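Local structure of fatty acid amide hydrolase (Candida albicans, 6KVR) at residues Ser4-Thr7 and Phe8-Lys11; Tyr389-Val392 and His393-Asn397; Ser485-Asn488 and Ile489-Phe492. The protein probably hydrolyses amides of monocarboxylic acids, such as fatty acid amides, to the carboxylate and ammonium, as a member of the amidase signature family. All coordinates share one frame; numbering follows the deposited sequence.

Interaction 1: residues Ser4-Thr7 and Phe8-Lys11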
loop_
_atom_site.group_PDB
_atom_site.type_symbol
_atom_site.label_atom_id
_atom_site.label_comp_id
_atom_site.label_asym_id
_atom_site.label_seq_id
_atom_site.Cartn_x
_atom_site.Cartn_y
_atom_site.Cartn_z
ATOM N N SER A 4 11.610 35.759 12.854
ATOM C CA SER A 4 10.181 35.931 12.641
ATOM C C SER A 4 9.732 34.971 11.546
ATOM O O SER A 4 10.448 34.762 10.560
ATOM C CB SER A 4 9.848 37.383 12.267
ATOM O OG SER A 4 9.615 37.529 10.874
ATOM N N TYR A 5 8.543 34.387 11.727
ATOM C CA TYR A 5 8.071 33.357 10.809
ATOM C C TYR A 5 7.896 33.875 9.379
ATOM O O TYR A 5 7.983 33.077 8.432
ATOM C CB TYR A 5 6.765 32.751 11.347
ATOM C CG TYR A 5 5.510 33.483 10.928
ATOM C CD1 TYR A 5 5.192 34.727 11.463
ATOM C CD2 TYR A 5 4.645 32.935 9.987
ATOM C CE1 TYR A 5 4.028 35.403 11.076
ATOM C CE2 TYR A 5 3.485 33.609 9.588
ATOM C CZ TYR A 5 3.185 34.837 10.136
ATOM O OH TYR A 5 2.039 35.498 9.745
ATOM N N GLU A 6 7.699 35.195 9.192
ATOM C CA GLU A 6 7.436 35.740 7.857
ATOM C C GLU A 6 8.609 35.568 6.892
ATOM O O GLU A 6 8.388 35.553 5.676
ATOM C CB GLU A 6 7.069 37.229 7.927
ATOM C CG GLU A 6 5.716 37.517 8.543
ATOM C CD GLU A 6 5.831 37.948 9.995
ATOM O OE1 GLU A 6 6.899 37.706 10.607
ATOM O OE2 GLU A 6 4.858 38.530 10.526
ATOM N N THR A 7 9.847 35.452 7.383
ATOM C CA THR A 7 10.962 35.255 6.458
ATOM C C THR A 7 10.954 33.876 5.795
ATOM O O THR A 7 11.693 33.672 4.825
ATOM C CB THR A 7 12.313 35.487 7.164
ATOM O OG1 THR A 7 12.686 34.331 7.918
ATOM C CG2 THR A 7 12.240 36.682 8.107
ATOM N N PHE A 8 10.135 32.931 6.271
ATOM C CA PHE A 8 9.991 31.651 5.576
ATOM C C PHE A 8 8.969 31.690 4.450
ATOM O O PHE A 8 8.927 30.744 3.654
ATOM C CB PHE A 8 9.568 30.544 6.542
ATOM C CG PHE A 8 10.616 30.175 7.543
ATOM C CD1 PHE A 8 10.761 30.903 8.712
ATOM C CD2 PHE A 8 11.445 29.086 7.325
ATOM C CE1 PHE A 8 11.720 30.561 9.640
ATOM C CE2 PHE A 8 12.402 28.742 8.252
ATOM C CZ PHE A 8 12.547 29.494 9.407
ATOM N N LEU A 9 8.151 32.741 4.364
ATOM C CA LEU A 9 6.993 32.774 3.464
ATOM C C LEU A 9 7.370 33.206 2.054
ATOM O O LEU A 9 6.777 34.123 1.490
ATOM C CB LEU A 9 5.918 33.687 4.042
ATOM C CG LEU A 9 5.580 33.475 5.524
ATOM C CD1 LEU A 9 4.509 34.454 5.973
ATOM C CD2 LEU A 9 5.150 32.041 5.790
ATOM N N ASN A 10 8.342 32.528 1.446
ATOM C CA ASN A 10 8.853 32.932 0.141
ATOM C C ASN A 10 8.656 31.852 -0.917
ATOM O O ASN A 10 9.338 31.864 -1.943
ATOM C CB ASN A 10 10.333 33.297 0.245
ATOM C CG ASN A 10 11.213 32.075 0.478
ATOM O OD1 ASN A 10 10.858 31.171 1.253
ATOM N ND2 ASN A 10 12.365 32.037 -0.190
ATOM N N LYS A 11 7.745 30.909 -0.687
ATOM C CA LYS A 11 7.511 29.830 -1.635
ATOM C C LYS A 11 6.130 29.890 -2.271
ATOM O O LYS A 11 5.947 29.342 -3.362
ATOM C CB LYS A 11 7.696 28.461 -0.949
ATOM C CG LYS A 11 9.075 28.244 -0.309
ATOM C CD LYS A 11 10.191 28.311 -1.353
ATOM C CE LYS A 11 11.453 27.593 -0.892
ATOM N NZ LYS A 11 11.613 27.700 0.592
#
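L9 folds back over the single turn that precedes it and lays its side chain against Y5 and E6. Its CB rests 3.5 Å from E6 O, the same oxygen that accepts the backbone hydrogen bond from L9 N. CG stays just as near E6 O and also touches E6 CA. Here the side chain forks. Because CG stands anti to the carbonyl carbon (chi1 -48°), it heads back along the turn, and CD1 reaches the Y5 ring at CE2, 3.9 Å away, with E6 CG on the same methyl at 4.2 Å. The other branch, CD2, brushes Y5 O. L9 and E6 run side by side in the same direction, whereas L9 and Y5 cross at a slant.

The turn itself is a short 3-10 segment. F8 N donates to Y5 O at 3.1 Å, and Y5 O also lies in the plane of the F8 ring at its edge, 3.5 Å from F8 CD1. At the start, S4 OG donates to E6 OE1 (2.7 Å), which draws the bent glutamate chain back toward the N terminus. An inverse gamma turn centred on L9 then redirects the chain.

All this lies at the surface, in the loop before helix 20-40. F8 meets W421 edge-to-face and Y5 makes a cation-pi contact with K417, both from helix 417-423.

Interaction 2: residues Tyr389-Val392 and His393-Asn397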
loop_
_atom_site.group_PDB
_atom_site.type_symbol
_atom_site.label_atom_id
_atom_site.label_comp_id
_atom_site.label_asym_id
_atom_site.label_seq_id
_atom_site.Cartn_x
_atom_site.Cartn_y
_atom_site.Cartn_z
ATOM N N TYR A 389 13.005 15.131 6.550
ATOM C CA TYR A 389 12.187 16.316 6.807
ATOM C C TYR A 389 11.895 17.070 5.519
ATOM O O TYR A 389 10.743 17.429 5.247
ATOM C CB TYR A 389 12.890 17.228 7.812
ATOM C CG TYR A 389 12.140 18.510 8.107
ATOM C CD1 TYR A 389 11.095 18.533 9.026
ATOM C CD2 TYR A 389 12.475 19.704 7.463
ATOM C CE1 TYR A 389 10.415 19.714 9.316
ATOM C CE2 TYR A 389 11.787 20.897 7.743
ATOM C CZ TYR A 389 10.757 20.894 8.665
ATOM O OH TYR A 389 10.063 22.067 8.938
ATOM N N GLU A 390 12.927 17.289 4.698
ATOM C CA GLU A 390 12.756 18.022 3.448
ATOM C C GLU A 390 11.894 17.250 2.464
ATOM O O GLU A 390 11.058 17.837 1.767
ATOM C CB GLU A 390 14.115 18.319 2.805
ATOM C CG GLU A 390 14.794 19.558 3.363
ATOM C CD GLU A 390 16.307 19.552 3.166
ATOM O OE1 GLU A 390 16.987 20.399 3.787
ATOM O OE2 GLU A 390 16.815 18.721 2.374
ATOM N N THR A 391 12.096 15.932 2.370
ATOM C CA THR A 391 11.314 15.163 1.411
ATOM C C THR A 391 9.838 15.173 1.783
ATOM O O THR A 391 8.975 15.392 0.928
ATOM C CB THR A 391 11.832 13.723 1.311
ATOM O OG1 THR A 391 13.210 13.740 0.928
ATOM C CG2 THR A 391 11.031 12.948 0.255
ATOM N N VAL A 392 9.520 14.952 3.061
ATOM C CA VAL A 392 8.108 14.869 3.402
ATOM C C VAL A 392 7.447 16.238 3.290
ATOM O O VAL A 392 6.295 16.347 2.852
ATOM C CB VAL A 392 7.909 14.236 4.793
ATOM C CG1 VAL A 392 8.157 15.239 5.942
ATOM C CG2 VAL A 392 6.499 13.605 4.864
ATOM N N HIS A 393 8.174 17.312 3.595
ATOM C CA HIS A 393 7.553 18.625 3.465
ATOM C C HIS A 393 7.389 19.034 2.007
ATOM O O HIS A 393 6.454 19.774 1.688
ATOM C CB HIS A 393 8.325 19.672 4.268
ATOM C CG HIS A 393 8.020 19.607 5.735
ATOM N ND1 HIS A 393 8.301 18.496 6.502
ATOM C CD2 HIS A 393 7.333 20.451 6.539
ATOM C CE1 HIS A 393 7.859 18.688 7.734
ATOM N NE2 HIS A 393 7.266 19.868 7.782
ATOM N N LYS A 394 8.268 18.567 1.106
ATOM C CA LYS A 394 8.012 18.775 -0.314
ATOM C C LYS A 394 6.753 18.032 -0.729
ATOM O O LYS A 394 5.938 18.555 -1.501
ATOM C CB LYS A 394 9.205 18.302 -1.157
ATOM C CG LYS A 394 10.444 19.189 -1.135
ATOM C CD LYS A 394 11.519 18.574 -2.047
ATOM C CE LYS A 394 12.866 19.295 -1.964
ATOM N NZ LYS A 394 14.003 18.331 -2.210
HETATM N N MSE A 395 6.574 16.812 -0.203
HETATM C CA MSE A 395 5.467 15.923 -0.567
HETATM C C MSE A 395 4.141 16.567 -0.213
HETATM O O MSE A 395 3.164 16.425 -0.948
HETATM C CB MSE A 395 5.566 14.565 0.147
HETATM C CG MSE A 395 6.482 13.531 -0.506
HETATM SE SE MSE A 395 6.679 11.917 0.637
HETATM C CE MSE A 395 7.569 10.724 -0.613
ATOM N N TYR A 396 4.109 17.270 0.924
ATOM C CA TYR A 396 2.868 17.901 1.365
ATOM C C TYR A 396 2.324 18.852 0.310
ATOM O O TYR A 396 1.103 18.935 0.121
ATOM C CB TYR A 396 3.072 18.663 2.680
ATOM C CG TYR A 396 3.303 17.786 3.878
ATOM C CD1 TYR A 396 2.743 16.525 3.955
ATOM C CD2 TYR A 396 4.077 18.238 4.956
ATOM C CE1 TYR A 396 2.968 15.711 5.065
ATOM C CE2 TYR A 396 4.298 17.442 6.070
ATOM C CZ TYR A 396 3.737 16.179 6.120
ATOM O OH TYR A 396 3.955 15.375 7.214
ATOM N N ASN A 397 3.209 19.576 -0.390
ATOM C CA ASN A 397 2.797 20.686 -1.246
ATOM C C ASN A 397 3.101 20.471 -2.723
ATOM O O ASN A 397 2.951 21.413 -3.511
ATOM C CB ASN A 397 3.456 21.996 -0.782
ATOM C CG ASN A 397 2.860 22.528 0.506
ATOM O OD1 ASN A 397 1.950 21.922 1.078
ATOM N ND2 ASN A 397 3.366 23.672 0.969
HETATM O O HOH W 1 7.708 21.423 10.027
HETATM O O HOH W 2 14.231 15.292 -1.394
#
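Y389 and H393, one helical turn apart, press their rings together at a slant, planes at 32° and centroids 4.0 Å apart. Y389 CZ sits over the centre of the imidazole, and Y396 CE2 lies over the opposite face, so the histidine is held between two tyrosines. ND1 donates to Y389 O at 2.9 Å in a bent bond, with the oxygen tilted from the ring plane, which helps to set the ring's rotation. That oxygen also takes the ordinary helical bond from H393 N, the two donors arriving from opposite faces of the carbonyl plane. At the far end of the ring, water 1 bridges H393 NE2 and Y389 OH.

V392 packs beside this group. Its CG1 stands between backbone N and carbonyl carbon (chi1 79°) and comes 3.3 Å from H393 ND1; CG2 runs the other way, to Y396 CZ at 4.0 Å. V392 O lies over one face of the Y396 ring.

The other flank is looser. E390 OE2 and K394 NZ stay 5.4 Å apart. Water 2 donates to T391 OG1 and accepts from K394 NZ, while T391 OG1 also bonds to L387 O.

The Y389-H393 and V392-Y396 pairs are i to i+4 contacts along helix 385-397. At the Y396 end the helix nears the predicted active site: the Y396 side chain is about 3 Å from G255, a predicted substrate-binding residue, and about 8 Å from S257, the predicted acyl-ester serine.

Interaction 3: residues Ser485-Asn488 and Ile489-Phe492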
loop_
_atom_site.group_PDB
_atom_site.type_symbol
_atom_site.label_atom_id
_atom_site.label_comp_id
_atom_site.label_asym_id
_atom_site.label_seq_id
_atom_site.Cartn_x
_atom_site.Cartn_y
_atom_site.Cartn_z
ATOM N N SER A 485 6.772 14.096 12.006
ATOM C CA SER A 485 6.671 13.863 10.574
ATOM C C SER A 485 7.636 12.783 10.101
ATOM O O SER A 485 7.390 12.175 9.055
ATOM C CB SER A 485 6.900 15.166 9.800
ATOM O OG SER A 485 8.237 15.614 9.920
ATOM N N LEU A 486 8.708 12.518 10.856
ATOM C CA LEU A 486 9.623 11.433 10.499
ATOM C C LEU A 486 8.889 10.100 10.392
ATOM O O LEU A 486 9.107 9.332 9.448
ATOM C CB LEU A 486 10.745 11.333 11.534
ATOM C CG LEU A 486 11.689 10.139 11.389
ATOM C CD1 LEU A 486 12.471 10.224 10.067
ATOM C CD2 LEU A 486 12.628 9.970 12.619
ATOM N N TRP A 487 8.025 9.799 11.358
ATOM C CA TRP A 487 7.314 8.529 11.323
ATOM C C TRP A 487 6.169 8.511 10.309
ATOM O O TRP A 487 5.643 7.427 10.012
ATOM C CB TRP A 487 6.823 8.179 12.741
ATOM C CG TRP A 487 7.967 8.356 13.700
ATOM C CD1 TRP A 487 8.089 9.312 14.656
ATOM C CD2 TRP A 487 9.193 7.588 13.740
ATOM N NE1 TRP A 487 9.293 9.178 15.308
ATOM C CE2 TRP A 487 9.992 8.132 14.761
ATOM C CE3 TRP A 487 9.680 6.492 13.018
ATOM C CZ2 TRP A 487 11.257 7.623 15.081
ATOM C CZ3 TRP A 487 10.943 5.978 13.344
ATOM C CH2 TRP A 487 11.716 6.552 14.359
ATOM N N ASN A 488 5.796 9.666 9.741
ATOM C CA ASN A 488 4.848 9.635 8.630
ATOM C C ASN A 488 5.529 9.228 7.330
ATOM O O ASN A 488 4.973 8.437 6.560
ATOM C CB ASN A 488 4.176 10.991 8.452
ATOM C CG ASN A 488 3.300 11.356 9.633
ATOM O OD1 ASN A 488 3.677 12.182 10.456
ATOM N ND2 ASN A 488 2.144 10.716 9.738
ATOM N N ILE A 489 6.727 9.752 7.064
ATOM C CA ILE A 489 7.372 9.372 5.813
ATOM C C ILE A 489 7.887 7.936 5.904
ATOM O O ILE A 489 7.836 7.200 4.921
ATOM C CB ILE A 489 8.475 10.383 5.408
ATOM C CG1 ILE A 489 8.993 10.054 4.011
ATOM C CG2 ILE A 489 9.645 10.392 6.396
ATOM C CD1 ILE A 489 10.068 11.024 3.492
ATOM N N LEU A 490 8.345 7.496 7.081
ATOM C CA LEU A 490 8.717 6.087 7.239
ATOM C C LEU A 490 7.503 5.171 7.341
ATOM O O LEU A 490 7.627 3.971 7.063
ATOM C CB LEU A 490 9.596 5.892 8.480
ATOM C CG LEU A 490 10.933 6.652 8.532
ATOM C CD1 LEU A 490 11.638 6.489 9.890
ATOM C CD2 LEU A 490 11.858 6.236 7.395
ATOM N N ASP A 491 6.338 5.709 7.722
ATOM C CA ASP A 491 5.122 4.923 7.972
ATOM C C ASP A 491 5.353 3.818 9.012
ATOM O O ASP A 491 4.974 2.659 8.813
ATOM C CB ASP A 491 4.550 4.323 6.689
ATOM C CG ASP A 491 3.130 3.764 6.885
ATOM O OD1 ASP A 491 2.677 2.938 6.046
ATOM O OD2 ASP A 491 2.462 4.118 7.892
ATOM N N PHE A 492 5.959 4.186 10.138
ATOM C CA PHE A 492 6.097 3.232 11.240
ATOM C C PHE A 492 4.962 3.430 12.238
ATOM O O PHE A 492 4.621 4.573 12.567
ATOM C CB PHE A 492 7.435 3.408 11.979
ATOM C CG PHE A 492 8.654 2.857 11.242
ATOM C CD1 PHE A 492 8.604 2.532 9.899
ATOM C CD2 PHE A 492 9.855 2.661 11.924
ATOM C CE1 PHE A 492 9.723 2.032 9.227
ATOM C CE2 PHE A 492 10.979 2.149 11.268
ATOM C CZ PHE A 492 10.909 1.835 9.908
#
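Apolar contacts gather on L490, whose CD1 is shared by L486 and W487. The leucine methyls meet, L486 CD1 to L490 CD1, at 3.8 Å, one helical turn apart. The same L490 methyl lies 3.6 Å from W487 CZ3, the two side chains running alongside each other. L486 CD2 lies over one face of the indole, offset toward its rim.

Aromatic packing comes next: F492 CD2 approaches W487 CZ3 to 3.8 Å, the planes inclined at 32°, and L490 CB lies over one face of the phenyl ring.

Among the backbone bonds, L490 N to L486 O (3.1 Å) is regular helix. The helix then ends in a Schellman motif: D491, the C-prime residue with positive phi (56°), lets F492 N reach W487 O at 3.3 Å in the carbonyl plane, on a lone pair, while D491 N bonds weakly to N488 O. From there the chain leads into strand 494-499 of the central sheet.

The polar ends are bound by residues elsewhere in the chain. D491 makes salt bridges to R549 and R271 and a hydrogen bond to T274; N488 ND2 donates to D253 OD1, beside the predicted substrate-binding residue G255.

Overall arrangement
From the N terminus, interaction 1 comes first, a single tight turn on the surface ahead of helix 20-40. Nearly four hundred residues later, interaction 2 runs along helix 385-397, and interaction 3 closes the end of helix 482-490. Each is local, spanning a turn or two; they follow in series and neither nest nor cross. Interactions 2 and 3 touch, their centres about 12 Å apart: H393 and Y396 pack on S485, T391 and V392 on I489, joining the two helices beside the predicted substrate-binding site. Interaction 1 stands off, its nearest atoms about 7 Å from interaction 2 and 14 Å from interaction 3, and ties the N-terminal segment to helix 417-423.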